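Local coordinates for HAD family phosphatase (Pseudomonas syringae pv. tomato, PDB 2ODA), which belongs to a Pseudomonas-specific branch of the haloacid dehalogenase superfamily, a group mostly of phosphatases, and probably has a biochemical function distinct from its relatives, at residues T5-L17 against L45-D59. Numbering follows the deposited sequence.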
# COMPACT_ATOMS: atom_id res chain seq x y z
N THR B 5 7.50 -14.83 -7.37
CA THR B 5 6.12 -15.29 -7.40
C THR B 5 5.20 -14.13 -7.04
O THR B 5 5.66 -13.11 -6.50
CB THR B 5 5.91 -16.45 -6.41
OG1 THR B 5 6.36 -16.01 -5.11
CG2 THR B 5 6.71 -17.68 -6.86
N PHE B 6 3.91 -14.29 -7.32
CA PHE B 6 2.90 -13.27 -7.02
C PHE B 6 2.09 -13.66 -5.79
O PHE B 6 1.50 -14.75 -5.75
CB PHE B 6 1.98 -13.05 -8.25
CG PHE B 6 2.72 -12.65 -9.48
CD1 PHE B 6 3.08 -11.32 -9.68
CD2 PHE B 6 3.07 -13.60 -10.45
CE1 PHE B 6 3.78 -10.92 -10.82
CE2 PHE B 6 3.79 -13.21 -11.58
CZ PHE B 6 4.15 -11.87 -11.76
N PRO B 7 2.06 -12.79 -4.77
CA PRO B 7 1.30 -13.13 -3.56
C PRO B 7 -0.22 -13.00 -3.68
O PRO B 7 -0.94 -13.72 -2.99
CB PRO B 7 1.85 -12.18 -2.51
CG PRO B 7 2.47 -11.06 -3.24
CD PRO B 7 2.78 -11.51 -4.65
N ALA B 8 -0.71 -12.12 -4.56
CA ALA B 8 -2.14 -11.89 -4.68
C ALA B 8 -2.41 -11.21 -6.02
O ALA B 8 -1.56 -10.48 -6.52
CB ALA B 8 -2.64 -11.00 -3.54
N LEU B 9 -3.60 -11.46 -6.56
CA LEU B 9 -4.08 -10.78 -7.75
C LEU B 9 -5.42 -10.13 -7.48
O LEU B 9 -6.34 -10.74 -6.89
CB LEU B 9 -4.18 -11.75 -8.94
CG LEU B 9 -2.94 -12.53 -9.40
CD1 LEU B 9 -3.30 -13.50 -10.52
CD2 LEU B 9 -1.84 -11.58 -9.88
N LEU B 10 -5.53 -8.87 -7.90
CA LEU B 10 -6.79 -8.11 -7.83
C LEU B 10 -7.34 -7.95 -9.22
O LEU B 10 -6.58 -7.66 -10.14
CB LEU B 10 -6.53 -6.73 -7.23
CG LEU B 10 -5.82 -6.75 -5.87
CD1 LEU B 10 -5.66 -5.30 -5.38
CD2 LEU B 10 -6.58 -7.61 -4.83
N PHE B 11 -8.66 -8.11 -9.38
CA PHE B 11 -9.31 -7.95 -10.69
C PHE B 11 -10.46 -6.98 -10.60
O PHE B 11 -11.27 -7.05 -9.68
CB PHE B 11 -9.93 -9.28 -11.15
CG PHE B 11 -8.95 -10.35 -11.48
CD1 PHE B 11 -8.50 -11.23 -10.50
CD2 PHE B 11 -8.51 -10.51 -12.79
CE1 PHE B 11 -7.59 -12.26 -10.83
CE2 PHE B 11 -7.61 -11.55 -13.13
CZ PHE B 11 -7.17 -12.42 -12.14
N GLY B 12 -10.59 -6.09 -11.57
CA GLY B 12 -11.89 -5.43 -11.77
C GLY B 12 -12.95 -6.51 -12.04
O GLY B 12 -12.63 -7.57 -12.58
N LEU B 13 -14.20 -6.25 -11.70
CA LEU B 13 -15.25 -7.18 -12.03
C LEU B 13 -15.87 -6.90 -13.41
O LEU B 13 -15.57 -7.60 -14.39
CB LEU B 13 -16.29 -7.24 -10.90
CG LEU B 13 -17.44 -8.25 -11.06
CD1 LEU B 13 -16.98 -9.75 -11.00
CD2 LEU B 13 -18.50 -7.95 -10.02
N SER B 14 -16.69 -5.86 -13.49
CA SER B 14 -17.28 -5.41 -14.76
C SER B 14 -16.21 -4.94 -15.76
O SER B 14 -15.27 -4.20 -15.40
CB SER B 14 -18.32 -4.30 -14.48
OG SER B 14 -18.72 -3.65 -15.67
N GLY B 15 -16.33 -5.35 -17.03
CA GLY B 15 -15.39 -4.95 -18.08
C GLY B 15 -14.01 -5.56 -17.88
O GLY B 15 -12.97 -5.02 -18.33
N CYS B 16 -13.98 -6.70 -17.19
CA CYS B 16 -12.71 -7.33 -16.91
C CYS B 16 -12.89 -8.85 -16.75
O CYS B 16 -12.59 -9.59 -17.68
CB CYS B 16 -12.04 -6.65 -15.71
SG CYS B 16 -10.51 -7.39 -15.14
N LEU B 17 -13.39 -9.31 -15.60
CA LEU B 17 -13.75 -10.72 -15.42
C LEU B 17 -15.02 -11.08 -16.20
O LEU B 17 -15.10 -12.12 -16.84
CB LEU B 17 -13.96 -11.03 -13.93
CG LEU B 17 -12.69 -10.97 -13.06
CD1 LEU B 17 -13.08 -10.97 -11.57
CD2 LEU B 17 -11.79 -12.15 -13.42
N LEU B 45 -8.68 -18.38 -15.13
CA LEU B 45 -9.17 -18.58 -13.76
C LEU B 45 -9.02 -20.03 -13.28
O LEU B 45 -8.84 -20.25 -12.09
CB LEU B 45 -10.60 -18.11 -13.60
CG LEU B 45 -10.82 -16.60 -13.82
CD1 LEU B 45 -12.31 -16.32 -13.66
CD2 LEU B 45 -9.97 -15.75 -12.86
N LYS B 46 -9.08 -21.00 -14.19
CA LYS B 46 -8.79 -22.39 -13.79
C LYS B 46 -7.37 -22.52 -13.27
O LYS B 46 -7.19 -23.08 -12.20
CB LYS B 46 -9.03 -23.41 -14.90
CG LYS B 46 -8.52 -24.80 -14.46
CD LYS B 46 -9.03 -25.92 -15.35
CE LYS B 46 -8.39 -27.25 -14.85
NZ LYS B 46 -8.94 -27.66 -13.54
N ALA B 47 -6.40 -21.98 -14.02
CA ALA B 47 -4.98 -22.03 -13.63
C ALA B 47 -4.79 -21.39 -12.27
O ALA B 47 -4.15 -21.98 -11.38
CB ALA B 47 -4.11 -21.35 -14.67
N LEU B 48 -5.40 -20.22 -12.08
CA LEU B 48 -5.24 -19.48 -10.82
C LEU B 48 -5.90 -20.19 -9.64
O LEU B 48 -5.31 -20.31 -8.55
CB LEU B 48 -5.78 -18.05 -10.95
CG LEU B 48 -5.04 -17.15 -11.93
CD1 LEU B 48 -5.82 -15.81 -12.07
CD2 LEU B 48 -3.58 -16.94 -11.50
N ARG B 49 -7.13 -20.65 -9.85
CA ARG B 49 -7.83 -21.35 -8.79
C ARG B 49 -7.12 -22.66 -8.44
O ARG B 49 -6.95 -22.98 -7.25
CB ARG B 49 -9.29 -21.63 -9.19
CG ARG B 49 -10.10 -22.15 -8.02
CD ARG B 49 -11.47 -22.56 -8.40
NE ARG B 49 -12.19 -22.98 -7.21
CZ ARG B 49 -13.50 -23.23 -7.16
NH1 ARG B 49 -14.25 -23.10 -8.24
NH2 ARG B 49 -14.05 -23.59 -6.02
N ASP B 50 -6.69 -23.41 -9.45
CA ASP B 50 -5.95 -24.65 -9.19
C ASP B 50 -4.66 -24.39 -8.41
O ASP B 50 -4.31 -25.19 -7.53
CB ASP B 50 -5.64 -25.39 -10.47
CG ASP B 50 -6.87 -26.06 -11.09
OD1 ASP B 50 -7.97 -26.05 -10.47
OD2 ASP B 50 -6.71 -26.56 -12.20
N GLN B 51 -3.98 -23.27 -8.71
CA GLN B 51 -2.76 -22.86 -8.00
C GLN B 51 -2.99 -22.41 -6.56
O GLN B 51 -2.03 -22.26 -5.80
CB GLN B 51 -2.10 -21.65 -8.69
CG GLN B 51 -1.35 -21.88 -9.96
CD GLN B 51 -0.99 -20.55 -10.61
OE1 GLN B 51 -0.57 -19.60 -9.93
NE2 GLN B 51 -1.15 -20.47 -11.92
N GLY B 52 -4.24 -22.11 -6.20
CA GLY B 52 -4.53 -21.47 -4.91
C GLY B 52 -4.07 -20.02 -4.87
O GLY B 52 -3.80 -19.48 -3.79
N MSE B 53 -3.97 -19.36 -6.03
CA MSE B 53 -3.61 -17.92 -6.05
C MSE B 53 -4.70 -17.13 -5.31
O MSE B 53 -5.87 -17.20 -5.69
CB MSE B 53 -3.48 -17.43 -7.51
CG MSE B 53 -3.15 -15.92 -7.67
SE MSE B 53 -1.44 -15.40 -6.82
CE MSE B 53 -0.21 -16.22 -8.11
N PRO B 54 -4.34 -16.38 -4.24
CA PRO B 54 -5.34 -15.50 -3.64
C PRO B 54 -5.77 -14.41 -4.63
O PRO B 54 -4.93 -13.67 -5.15
CB PRO B 54 -4.61 -14.88 -2.44
CG PRO B 54 -3.50 -15.89 -2.12
CD PRO B 54 -3.06 -16.34 -3.50
N CYS B 55 -7.07 -14.36 -4.88
CA CYS B 55 -7.66 -13.40 -5.83
C CYS B 55 -8.86 -12.75 -5.18
O CYS B 55 -9.62 -13.41 -4.49
CB CYS B 55 -8.12 -14.10 -7.13
SG CYS B 55 -6.80 -14.91 -8.08
N ALA B 56 -9.03 -11.45 -5.43
CA ALA B 56 -10.24 -10.74 -5.04
C ALA B 56 -10.69 -9.89 -6.21
O ALA B 56 -9.84 -9.45 -7.00
CB ALA B 56 -9.96 -9.81 -3.87
N TRP B 57 -11.99 -9.62 -6.30
CA TRP B 57 -12.49 -8.66 -7.29
C TRP B 57 -12.85 -7.33 -6.67
O TRP B 57 -13.24 -7.26 -5.49
CB TRP B 57 -13.67 -9.21 -8.10
CG TRP B 57 -14.93 -9.49 -7.31
CD1 TRP B 57 -15.34 -10.70 -6.80
CD2 TRP B 57 -15.97 -8.55 -7.00
NE1 TRP B 57 -16.55 -10.56 -6.18
CE2 TRP B 57 -16.97 -9.26 -6.29
CE3 TRP B 57 -16.14 -7.17 -7.23
CZ2 TRP B 57 -18.14 -8.64 -5.81
CZ3 TRP B 57 -17.30 -6.55 -6.74
CH2 TRP B 57 -18.29 -7.28 -6.04
N ILE B 58 -12.72 -6.29 -7.48
CA ILE B 58 -13.01 -4.92 -7.06
C ILE B 58 -13.99 -4.31 -8.04
O ILE B 58 -13.81 -4.43 -9.25
CB ILE B 58 -11.72 -4.06 -7.08
CG1 ILE B 58 -10.75 -4.58 -6.03
CG2 ILE B 58 -12.04 -2.57 -6.88
CD1 ILE B 58 -9.38 -3.92 -6.09
N ASP B 59 -14.99 -3.62 -7.52
CA ASP B 59 -15.82 -2.78 -8.40
C ASP B 59 -16.40 -1.58 -7.65
O ASP B 59 -16.16 -1.40 -6.44
CB ASP B 59 -16.90 -3.62 -9.10
CG ASP B 59 -17.16 -3.14 -10.53
OD1 ASP B 59 -17.64 -2.00 -10.70
OD2 ASP B 59 -16.89 -3.88 -11.48
O HOH W 1 -14.56 -2.96 -13.03
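Leu9 and Cys55, and Phe11 and Trp57, pair across two neighbouring parallel strands of the Rossmann-like HAD core, strand 9-12 lying between 55-58 and 109-112. The evidence is the bond pattern: Leu9 N to Pro54 O, Ala56 N to Leu9 O, Phe11 N to Ala56 O and Ile58 N to Phe11 O, the last 2.7 Å long. Helix 41-51, ended by a Schellman motif at Gly52, and the turn after it complete a right-handed beta-alpha-beta crossover and cover the face bearing Leu9 and Phe11. On the other face, Leu10 and Ile58 meet through their CD1 atoms and rest on helix 91-99.

Phe11 reaches helix 41-51 atom by atom. Its CB and CD1 lie beside Ala56 O; CE1 then passes Cys55 SG at 3.9 Å; CZ ends against Leu48 CD1 at 3.6 Å. The sulfur lies 85° off the ring normal, in the ring plane at its edge, a Cys sulfur-aromatic contact. With CG anti to the carbonyl carbon (chi1 -68°), the ring projects from the strand to meet Leu48 coming the opposite way. Leu9 CD1 fits against Leu48 CD2 and selenomethionine Met53 CG, crossing both side chains at about a right angle.

Past the strand, Leu13 CD2 sits over one face of the Trp57 six-membered ring, 3.8 Å from its centroid and 13° off the normal, a CH-pi contact. The DxD motif of HAD phosphatases would fall at this strand end, where Gly12 and Ser14 probably stand in the places of the two aspartates. Asp59 ties this loop to the end of strand 55-58: OD1 accepts from Leu61 N, while OD2 is gripped twice, by Ser14 N at 2.8 Å and by a water that also donates to Ser14 O.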